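Long-range contacts in AlyQ (Persicobacter sp. CCB-QB2, PDB 7D2A), which binds uronic acids of alginate, probably recognising chain ends, through a family 32 carbohydrate-binding module: residues A[56-62]-A[97-103]; A[68-74]-A[85-91]. All blocks are in the same frame, centred on the assembly; numbering follows the deposited sequence. Where two conformers were deposited one is given.

Contact 1 (A[56-62]-A[97-103])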
ATOM      1  N   ASN A  56      -4.575   7.220 -10.277  1.00 10.31           N
ATOM      2  CA  ASN A  56      -4.864   8.389  -9.436  1.00  9.28           C
ATOM      3  C   ASN A  56      -5.379   8.045  -8.048  1.00 10.77           C
ATOM      4  O   ASN A  56      -5.817   8.948  -7.311  1.00 10.45           O
ATOM      5  CB  ASN A  56      -5.796   9.373 -10.171  1.00 10.72           C
ATOM      6  CG  ASN A  56      -7.175   8.784 -10.424  1.00 13.61           C
ATOM      7  OD1 ASN A  56      -7.461   7.666  -9.944  1.00 13.65           O
ATOM      8  ND2 ASN A  56      -8.028   9.538 -11.094  1.00 14.06           N
ATOM      9  N   GLN A  57      -5.370   6.763  -7.696  1.00 10.02           N
ATOM     10  CA  GLN A  57      -5.963   6.365  -6.404  1.00 11.57           C
ATOM     11  C   GLN A  57      -5.404   5.008  -5.990  1.00 11.01           C
ATOM     12  O   GLN A  57      -5.262   4.065  -6.788  1.00 10.68           O
ATOM     13  CB  GLN A  57      -7.475   6.290  -6.498  1.00 11.86           C
ATOM     14  CG  GLN A  57      -8.126   6.059  -5.169  1.00 14.29           C
ATOM     15  CD  GLN A  57      -9.623   6.193  -5.342  1.00 20.83           C
ATOM     16  OE1 GLN A  57     -10.196   7.288  -5.279  1.00 23.60           O
ATOM     17  NE2 GLN A  57     -10.200   5.104  -5.742  1.00 20.30           N
ATOM     18  N   VAL A  58      -4.989   4.959  -4.732  1.00 10.80           N
ATOM     19  CA  VAL A  58      -4.532   3.723  -4.087  1.00 11.00           C
ATOM     20  C   VAL A  58      -5.432   3.550  -2.887  1.00 10.85           C
ATOM     21  O   VAL A  58      -5.543   4.465  -2.108  1.00 11.44           O
ATOM     22  CB  VAL A  58      -3.048   3.756  -3.712  1.00 10.63           C
ATOM     23  CG1 VAL A  58      -2.698   2.577  -2.847  1.00 11.31           C
ATOM     24  CG2 VAL A  58      -2.172   3.883  -4.926  1.00 10.81           C
ATOM     25  N   LYS A  59      -6.006   2.374  -2.751  1.00 10.84           N
ATOM     26  CA  LYS A  59      -6.766   2.043  -1.533  1.00 10.80           C
ATOM     27  C   LYS A  59      -5.969   1.022  -0.735  1.00  9.77           C
ATOM     28  O   LYS A  59      -5.389   0.056  -1.278  1.00 10.92           O
ATOM     29  CB  LYS A  59      -8.149   1.461  -1.823  1.00 11.04           C
ATOM     30  CG  LYS A  59      -9.063   2.308  -2.688  1.00 12.66           C
ATOM     31  CD  LYS A  59     -10.458   1.697  -2.835  1.00 15.02           C
ATOM     32  CE  LYS A  59     -11.375   2.574  -3.652  1.00 19.31           C
ATOM     33  NZ  LYS A  59     -12.784   2.255  -3.347  1.00 24.34           N
ATOM     34  N   ALA A  60      -5.918   1.241   0.570  1.00  9.75           N
ATOM     35  CA  ALA A  60      -5.303   0.260   1.497  1.00  9.45           C
ATOM     36  C   ALA A  60      -6.222   0.040   2.681  1.00  9.93           C
ATOM     37  O   ALA A  60      -6.812   1.004   3.217  1.00 10.36           O
ATOM     38  CB  ALA A  60      -3.924   0.675   1.952  1.00 10.37           C
ATOM     39  N   ALA A  61      -6.349  -1.219   3.041  1.00 10.09           N
ATOM     40  CA  ALA A  61      -6.990  -1.661   4.295  1.00 10.49           C
ATOM     41  C   ALA A  61      -5.892  -2.012   5.272  1.00  9.66           C
ATOM     42  O   ALA A  61      -4.978  -2.786   4.945  1.00 10.90           O
ATOM     43  CB  ALA A  61      -7.926  -2.821   4.037  1.00  9.76           C
ATOM     44  N   TRP A  62      -6.009  -1.485   6.477  1.00  9.51           N
ATOM     45  CA  TRP A  62      -4.979  -1.596   7.522  1.00 10.59           C
ATOM     46  C   TRP A  62      -5.341  -2.640   8.573  1.00 10.98           C
ATOM     47  O   TRP A  62      -6.505  -2.750   8.968  1.00 10.25           O
ATOM     48  CB  TRP A  62      -4.777  -0.238   8.158  1.00 11.54           C
ATOM     49  CG  TRP A  62      -4.235   0.755   7.188  1.00 11.14           C
ATOM     50  CD1 TRP A  62      -4.973   1.621   6.441  1.00 12.34           C
ATOM     51  CD2 TRP A  62      -2.861   1.000   6.883  1.00 11.78           C
ATOM     52  NE1 TRP A  62      -4.151   2.340   5.618  1.00 12.20           N
ATOM     53  CE2 TRP A  62      -2.843   2.008   5.881  1.00 11.68           C
ATOM     54  CE3 TRP A  62      -1.655   0.441   7.330  1.00 11.75           C
ATOM     55  CZ2 TRP A  62      -1.629   2.472   5.353  1.00 11.95           C
ATOM     56  CZ3 TRP A  62      -0.475   0.884   6.788  1.00 11.06           C
ATOM     57  CH2 TRP A  62      -0.470   1.878   5.800  1.00 10.80           C
ATOM     58  N   ALA A  97     -11.877  -1.339   6.633  1.00 11.18           N
ATOM     59  CA  ALA A  97     -12.130  -1.429   5.181  1.00 12.05           C
ATOM     60  C   ALA A  97     -11.005  -0.782   4.380  1.00 12.01           C
ATOM     61  O   ALA A  97     -10.165  -0.024   4.901  1.00 10.89           O
ATOM     62  CB  ALA A  97     -13.461  -0.831   4.834  1.00 12.37           C
ATOM     63  N   LEU A  98     -11.011  -1.036   3.075  1.00 10.64           N
ATOM     64  CA  LEU A  98     -10.182  -0.263   2.135  1.00 10.59           C
ATOM     65  C   LEU A  98     -10.462   1.240   2.294  1.00 10.19           C
ATOM     66  O   LEU A  98     -11.640   1.666   2.211  1.00 12.23           O
ATOM     67  CB  LEU A  98     -10.498  -0.674   0.705  1.00 11.14           C
ATOM     68  CG  LEU A  98      -9.927  -2.022   0.283  1.00 11.61           C
ATOM     69  CD1 LEU A  98     -10.593  -2.421  -1.014  1.00 11.53           C
ATOM     70  CD2 LEU A  98      -8.420  -2.039   0.163  1.00 10.61           C
ATOM     71  N   GLU A  99      -9.376   1.993   2.467  1.00 10.47           N
ATOM     72  CA  GLU A  99      -9.399   3.467   2.596  1.00 11.78           C
ATOM     73  C   GLU A  99      -8.705   4.051   1.379  1.00 11.52           C
ATOM     74  O   GLU A  99      -7.604   3.626   1.054  1.00 11.07           O
ATOM     75  CB  GLU A  99      -8.707   3.834   3.904  1.00 11.46           C
ATOM     76  CG  GLU A  99      -8.697   5.315   4.211  1.00 13.53           C
ATOM     77  CD  GLU A  99      -8.438   5.511   5.705  1.00 14.36           C
ATOM     78  OE1 GLU A  99      -9.349   5.185   6.519  1.00 13.32           O
ATOM     79  OE2 GLU A  99      -7.348   5.981   6.060  1.00 14.38           O
ATOM     80  N   SER A 100      -9.301   5.061   0.770  1.00 11.16           N
ATOM     81  CA  SER A 100      -8.805   5.643  -0.507  0.50 11.69           C
ATOM     82  C   SER A 100      -7.841   6.819  -0.293  1.00 11.73           C
ATOM     83  O   SER A 100      -8.107   7.734   0.519  1.00 11.66           O
ATOM     84  CB  SER A 100      -9.949   6.048  -1.369  0.50 12.25           C
ATOM     85  OG  SER A 100     -10.740   4.915  -1.645  0.50 14.96           O
ATOM     86  N   TYR A 101      -6.728   6.745  -0.976  1.00 10.51           N
ATOM     87  CA  TYR A 101      -5.696   7.827  -1.015  1.00 10.94           C
ATOM     88  C   TYR A 101      -5.564   8.204  -2.484  1.00 11.00           C
ATOM     89  O   TYR A 101      -5.008   7.477  -3.315  1.00 11.21           O
ATOM     90  CB  TYR A 101      -4.398   7.331  -0.401  1.00 10.34           C
ATOM     91  CG  TYR A 101      -4.596   6.685   0.943  1.00 10.76           C
ATOM     92  CD1 TYR A 101      -5.152   7.415   1.967  1.00 10.73           C
ATOM     93  CD2 TYR A 101      -4.346   5.342   1.123  1.00 11.52           C
ATOM     94  CE1 TYR A 101      -5.409   6.840   3.197  1.00 10.83           C
ATOM     95  CE2 TYR A 101      -4.564   4.758   2.370  1.00 11.97           C
ATOM     96  CZ  TYR A 101      -5.103   5.512   3.406  1.00 10.92           C
ATOM     97  OH  TYR A 101      -5.375   4.906   4.620  1.00 11.89           O
ATOM     98  N   SER A 102      -6.111   9.373  -2.797  1.00 11.00           N
ATOM     99  CA  SER A 102      -6.255   9.921  -4.162  1.00 11.67           C
ATOM    100  C   SER A 102      -5.166  10.975  -4.374  1.00 10.08           C
ATOM    101  O   SER A 102      -4.700  11.580  -3.380  1.00 11.48           O
ATOM    102  CB  SER A 102      -7.640  10.552  -4.364  1.00 12.71           C
ATOM    103  OG  SER A 102      -8.658   9.556  -4.359  1.00 16.48           O
ATOM    104  N   PHE A 103      -4.752  11.167  -5.623  1.00 10.30           N
ATOM    105  CA  PHE A 103      -3.709  12.145  -5.986  1.00  9.93           C
ATOM    106  C   PHE A 103      -3.878  12.455  -7.452  1.00 10.97           C
ATOM    107  O   PHE A 103      -4.482  11.710  -8.230  1.00 11.09           O
ATOM    108  CB  PHE A 103      -2.315  11.605  -5.654  1.00  9.88           C
ATOM    109  CG  PHE A 103      -2.058  10.171  -6.028  1.00 10.00           C
ATOM    110  CD1 PHE A 103      -1.733   9.802  -7.322  1.00  9.87           C
ATOM    111  CD2 PHE A 103      -2.316   9.169  -5.108  1.00  9.99           C
ATOM    112  CE1 PHE A 103      -1.588   8.474  -7.671  1.00 10.18           C
ATOM    113  CE2 PHE A 103      -2.139   7.828  -5.434  1.00 10.12           C
ATOM    114  CZ  PHE A 103      -1.774   7.482  -6.719  1.00  9.40           C
TER
HETATM  115  O   HOH W   1      -8.458   0.170   6.964  1.00 12.27           O

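Contact 2 (A[68-74]-A[85-91]). With MAW (4-deoxy-alpha-L-erythro-hex-4-enopyranuronic acid), chain B.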
ATOM      1  N   ARG A  68      -6.019   1.867  15.446  1.00 12.80           N
ATOM      2  CA  ARG A  68      -4.718   2.541  15.465  1.00 12.57           C
ATOM      3  C   ARG A  68      -4.526   3.278  14.139  1.00 13.39           C
ATOM      4  O   ARG A  68      -5.162   2.899  13.141  1.00 12.87           O
ATOM      5  CB  ARG A  68      -3.613   1.520  15.728  1.00 14.14           C
ATOM      6  CG  ARG A  68      -3.271   0.673  14.512  1.00 13.50           C
ATOM      7  CD  ARG A  68      -2.472  -0.546  14.905  1.00 14.39           C
ATOM      8  NE  ARG A  68      -1.749  -1.111  13.767  1.00 13.57           N
ATOM      9  CZ  ARG A  68      -0.992  -2.193  13.834  1.00 12.54           C
ATOM     10  NH1 ARG A  68      -0.875  -2.901  14.975  1.00 14.90           N
ATOM     11  NH2 ARG A  68      -0.369  -2.574  12.740  1.00 13.21           N
ATOM     12  N   THR A  69      -3.655   4.264  14.162  1.00 12.71           N
ATOM     13  CA  THR A  69      -3.293   5.047  12.967  1.00 13.06           C
ATOM     14  C   THR A  69      -1.883   4.655  12.522  1.00 13.82           C
ATOM     15  O   THR A  69      -0.989   4.415  13.371  1.00 15.40           O
ATOM     16  CB  THR A  69      -3.388   6.553  13.236  1.00 14.97           C
ATOM     17  OG1 THR A  69      -2.548   6.881  14.355  1.00 14.86           O
ATOM     18  CG2 THR A  69      -4.807   6.973  13.547  1.00 15.74           C
ATOM     19  N   SER A  70      -1.670   4.554  11.228  1.00 13.42           N
ATOM     20  CA  SER A  70      -0.405   4.094  10.660  1.00 13.30           C
ATOM     21  C   SER A  70       0.091   5.151   9.671  1.00 13.63           C
ATOM     22  O   SER A  70      -0.668   5.571   8.802  1.00 13.66           O
ATOM     23  CB  SER A  70      -0.581   2.678  10.048  1.00 15.47           C
ATOM     24  OG  SER A  70       0.563   1.841  10.255  1.00 19.53           O
ATOM     25  N   GLY A  71       1.337   5.581   9.820  1.00 12.76           N
ATOM     26  CA  GLY A  71       1.934   6.570   8.919  1.00 12.72           C
ATOM     27  C   GLY A  71       2.530   5.925   7.687  1.00 11.26           C
ATOM     28  O   GLY A  71       3.009   4.796   7.732  1.00 12.42           O
ATOM     29  N   PHE A  72       2.369   6.577   6.541  1.00 12.01           N
ATOM     30  CA  PHE A  72       2.815   5.989   5.263  1.00 11.54           C
ATOM     31  C   PHE A  72       2.998   7.069   4.202  1.00 11.29           C
ATOM     32  O   PHE A  72       2.603   8.204   4.365  1.00 12.04           O
ATOM     33  CB  PHE A  72       1.805   4.939   4.777  1.00 11.77           C
ATOM     34  CG  PHE A  72       0.522   5.538   4.297  1.00 12.04           C
ATOM     35  CD1 PHE A  72      -0.496   5.871   5.180  1.00 11.28           C
ATOM     36  CD2 PHE A  72       0.333   5.800   2.947  1.00 11.80           C
ATOM     37  CE1 PHE A  72      -1.679   6.449   4.735  1.00 12.82           C
ATOM     38  CE2 PHE A  72      -0.824   6.413   2.511  1.00 12.56           C
ATOM     39  CZ  PHE A  72      -1.815   6.764   3.397  1.00 12.39           C
ATOM     40  N   SER A  73       3.645   6.686   3.129  1.00 11.78           N
ATOM     41  CA  SER A  73       3.759   7.491   1.916  1.00 12.08           C
ATOM     42  C   SER A  73       3.607   6.532   0.745  1.00 12.36           C
ATOM     43  O   SER A  73       3.904   5.320   0.871  1.00 13.29           O
ATOM     44  CB  SER A  73       4.986   8.322   1.898  1.00 14.86           C
ATOM     45  OG  SER A  73       6.115   7.530   1.830  1.00 18.68           O
ATOM     46  N   ILE A  74       3.161   7.075  -0.371  1.00 10.92           N
ATOM     47  CA  ILE A  74       3.007   6.332  -1.636  1.00 10.91           C
ATOM     48  C   ILE A  74       3.958   6.951  -2.650  1.00 11.69           C
ATOM     49  O   ILE A  74       3.901   8.202  -2.837  1.00 10.80           O
ATOM     50  CB  ILE A  74       1.543   6.369  -2.105  1.00 10.83           C
ATOM     51  CG1 ILE A  74       0.572   5.886  -1.014  1.00 10.48           C
ATOM     52  CG2 ILE A  74       1.377   5.611  -3.415  1.00 12.37           C
ATOM     53  CD1 ILE A  74      -0.883   6.040  -1.374  1.00 11.72           C
ATOM     54  N   GLU A  85       7.375  10.363  -4.932  1.00 12.57           N
ATOM     55  CA  GLU A  85       6.353  10.393  -3.869  1.00 13.27           C
ATOM     56  C   GLU A  85       5.128  11.184  -4.365  1.00 13.31           C
ATOM     57  O   GLU A  85       5.257  12.343  -4.754  1.00 13.35           O
ATOM     58  CB  GLU A  85       6.893  10.957  -2.550  1.00 13.52           C
ATOM     59  CG  GLU A  85       5.880  10.857  -1.444  1.00 15.40           C
ATOM     60  CD  GLU A  85       6.435  11.283  -0.097  1.00 18.15           C
ATOM     61  OE1 GLU A  85       7.468  10.693   0.325  1.00 23.58           O
ATOM     62  OE2 GLU A  85       5.929  12.262   0.404  1.00 20.03           O
ATOM     63  N   VAL A  86       3.946  10.586  -4.302  1.00 12.03           N
ATOM     64  CA  VAL A  86       2.683  11.231  -4.713  1.00 10.89           C
ATOM     65  C   VAL A  86       1.710  11.480  -3.557  1.00 11.18           C
ATOM     66  O   VAL A  86       0.731  12.153  -3.803  1.00 11.60           O
ATOM     67  CB  VAL A  86       2.014  10.446  -5.860  1.00 11.66           C
ATOM     68  CG1 VAL A  86       2.879  10.444  -7.108  1.00 12.50           C
ATOM     69  CG2 VAL A  86       1.674   8.999  -5.472  1.00 11.57           C
ATOM     70  N   TYR A  87       1.940  10.877  -2.404  1.00 10.58           N
ATOM     71  CA  TYR A  87       1.024  10.954  -1.258  1.00 11.12           C
ATOM     72  C   TYR A  87       1.807  10.675   0.015  1.00 10.86           C
ATOM     73  O   TYR A  87       2.742   9.850   0.023  1.00 10.88           O
ATOM     74  CB  TYR A  87      -0.103   9.917  -1.366  1.00 10.76           C
ATOM     75  CG  TYR A  87      -1.290  10.215  -0.486  1.00 11.74           C
ATOM     76  CD1 TYR A  87      -1.326   9.770   0.819  1.00 12.43           C
ATOM     77  CD2 TYR A  87      -2.429  10.852  -0.976  1.00 12.08           C
ATOM     78  CE1 TYR A  87      -2.409  10.014   1.641  1.00 12.31           C
ATOM     79  CE2 TYR A  87      -3.533  11.103  -0.166  1.00 12.82           C
ATOM     80  CZ  TYR A  87      -3.503  10.706   1.167  1.00 12.71           C
ATOM     81  OH  TYR A  87      -4.563  10.916   2.007  1.00 16.82           O
ATOM     82  N   SER A  88       1.468  11.381   1.053  1.00 11.98           N
ATOM     83  CA  SER A  88       2.028  11.117   2.394  1.00 13.25           C
ATOM     84  C   SER A  88       0.939  11.414   3.406  1.00 12.40           C
ATOM     85  O   SER A  88       0.221  12.467   3.303  1.00 15.11           O
ATOM     86  CB  SER A  88       3.244  11.945   2.600  1.00 15.52           C
ATOM     87  OG  SER A  88       3.793  11.653   3.865  1.00 23.16           O
ATOM     88  N   GLY A  89       0.737  10.528   4.369  1.00 13.38           N
ATOM     89  CA  GLY A  89      -0.292  10.791   5.369  1.00 14.75           C
ATOM     90  C   GLY A  89      -0.296   9.735   6.442  1.00 13.49           C
ATOM     91  O   GLY A  89       0.717   9.041   6.650  1.00 13.30           O
ATOM     92  N   THR A  90      -1.442   9.619   7.077  1.00 14.23           N
ATOM     93  CA  THR A  90      -1.664   8.708   8.207  1.00 13.90           C
ATOM     94  C   THR A  90      -3.037   8.089   7.990  1.00 14.44           C
ATOM     95  O   THR A  90      -3.949   8.834   7.682  1.00 17.34           O
ATOM     96  CB  THR A  90      -1.644   9.466   9.529  1.00 17.09           C
ATOM     97  OG1 THR A  90      -0.393  10.156   9.589  1.00 19.60           O
ATOM     98  CG2 THR A  90      -1.813   8.553  10.706  1.00 17.95           C
ATOM     99  N   SER A  91      -3.153   6.810   8.190  1.00 14.37           N
ATOM    100  CA  SER A  91      -4.431   6.099   8.046  1.00 12.97           C
ATOM    101  C   SER A  91      -5.377   6.699   9.078  1.00 13.98           C
ATOM    102  O   SER A  91      -4.921   7.271  10.115  1.00 12.94           O
ATOM    103  CB  SER A  91      -4.256   4.629   8.186  1.00 14.22           C
ATOM    104  OG  SER A  91      -3.929   4.268   9.514  1.00 14.63           O
TER
HETATM  105  C1  MAW B   2       3.187  -8.258  15.720  1.00 19.57           C
HETATM  106  C2  MAW B   2       2.995  -9.424  14.834  1.00 17.55           C
HETATM  107  O2  MAW B   2       1.715 -10.094  15.017  1.00 20.91           O
HETATM  108  C3  MAW B   2       3.127  -8.889  13.382  1.00 18.42           C
HETATM  109  O3  MAW B   2       2.652  -9.834  12.442  1.00 16.27           O
HETATM  110  C4  MAW B   2       2.349  -7.569  13.261  1.00 19.10           C
HETATM  111  C5  MAW B   2       1.831  -6.936  14.286  1.00 18.02           C
HETATM  112  O5  MAW B   2       2.019  -7.425  15.641  1.00 19.81           O
HETATM  113  C6  MAW B   2       1.106  -5.702  14.208  1.00 17.16           C
HETATM  114  O6A MAW B   2       0.717  -5.182  15.302  1.00 16.45           O
HETATM  115  O6B MAW B   2       0.902  -5.111  13.080  1.00 14.68           O
HETATM  116  O   HOH W   2      -4.270   1.833  10.808  1.00 14.82           O
HETATM  117  O   HOH W   3       7.848   9.841   2.732  1.00 24.61           O
HETATM  118  O   HOH W   4       7.193   7.548  -0.670  1.00 35.91           O

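Contact 1 (A[56-62]-A[97-103])
V58 and A60 pair with Y101 and E99 through two-way backbone hydrogen bonds, the axes of the antiparallel strands 56-62 and 99-103 approaching to 4.6 Å at 157°, and F103 N to N56 O (3.0 Å) extends the ladder. On the face carrying V58, A60 and Y101, the tyrosine ring reaches along the neighbouring strand, its CE2 edge near A60 CB. With Y101 CG anti to its own carbonyl carbon (chi1 -50°), the ring is carried along the strand to the indole of W62: W62 NE1 donates to Y101 OH at 3.0 Å, a bent bond of 145° whose acceptor is tilted from the indole plane. The same hydroxyl donates to E99 OE2 (2.7 Å), meeting from above its plane the carboxylate whose other oxygen, OE1, is hydrogen-bonded to S92 OG. A phenylalanine here would probably leave the indole N-H and E99 OE2 each without this partner. F103 lays one ring face over the N56-Q57 peptide and turns an edge to V58 CG2. On the other face, K59 runs its extended chain past S100, with K59 CE 3.1 Å from S100 OG. Strand 99-103 borders one side of strand 52-62, while strand 123-133 pairs on the other, where N56 and Q57 form a classic beta bulge opposite F132. V58, Y101 and F103 face strand 70-77, touching I74 and L76, as expected between the layers of a beta-sandwich.

Contact 2 (A[68-74]-A[85-91])
F72 meets Y87 rim to rim, F72 CZ lying 3.7 Å from Y87 CE1 in nearly parallel planes (8°), with neither ring over the other's face. The F72 ring lies beside G89, where a CB would be crowded by Y87 CE1. The adjacent CE1 corner of the F72 ring meets the T90-S91 peptide, with S91 N near the ring plane. I74 adds two apolar touches, its CD1 against Y87 CB and its CG2 against V86 CG2. These residues belong to the antiparallel beta hairpin of strands 70-77 and 84-90, at one border of a five-stranded sheet in the F5/8 type C fold. A classic beta bulge interrupts its pairing, for I74 O takes V86 N at 2.8 Å, in the carbonyl plane, and Y87 N only weakly. At the other end S91 grips S70 twice: S91 N donates to S70 O, and S91 OG, held between the backbone N and carbonyl carbon (chi1 69°), accepts from S70 N at 2.9 Å. A water joins this hydroxyl to R68 O. Beyond it, the guanidinium of R68 meets the carboxylate of the unsaturated uronic acid at its edge, NH1 giving O6A a nearly straight bond of 2.8 Å (172°) and NH2 bonding O6B at 2.9 Å.

Contact 2 is nested within the loop that contact 1 closes: strand 52-62 leads into 70-77, then 84-90, then 99-103. The centres of the two contacts lie about 10 Å apart, yet the two pairs belong to different antiparallel sheets, stacked across a shared interior. There the Y101 ring reaches the F72 ring, with Y101 CZ 3.5 Å from F72 CZ, and W62 NE1 comes 3.4 Å from S91 CB. Sequence-adjacent strands thus cross from one sheet to the other and back, so that here aromatic side chains from both layers fill part of the interior of the sandwich. The sugar is met at one end of the hairpin of contact 2, where R68 joins D20, R35, N121 and S125 around it.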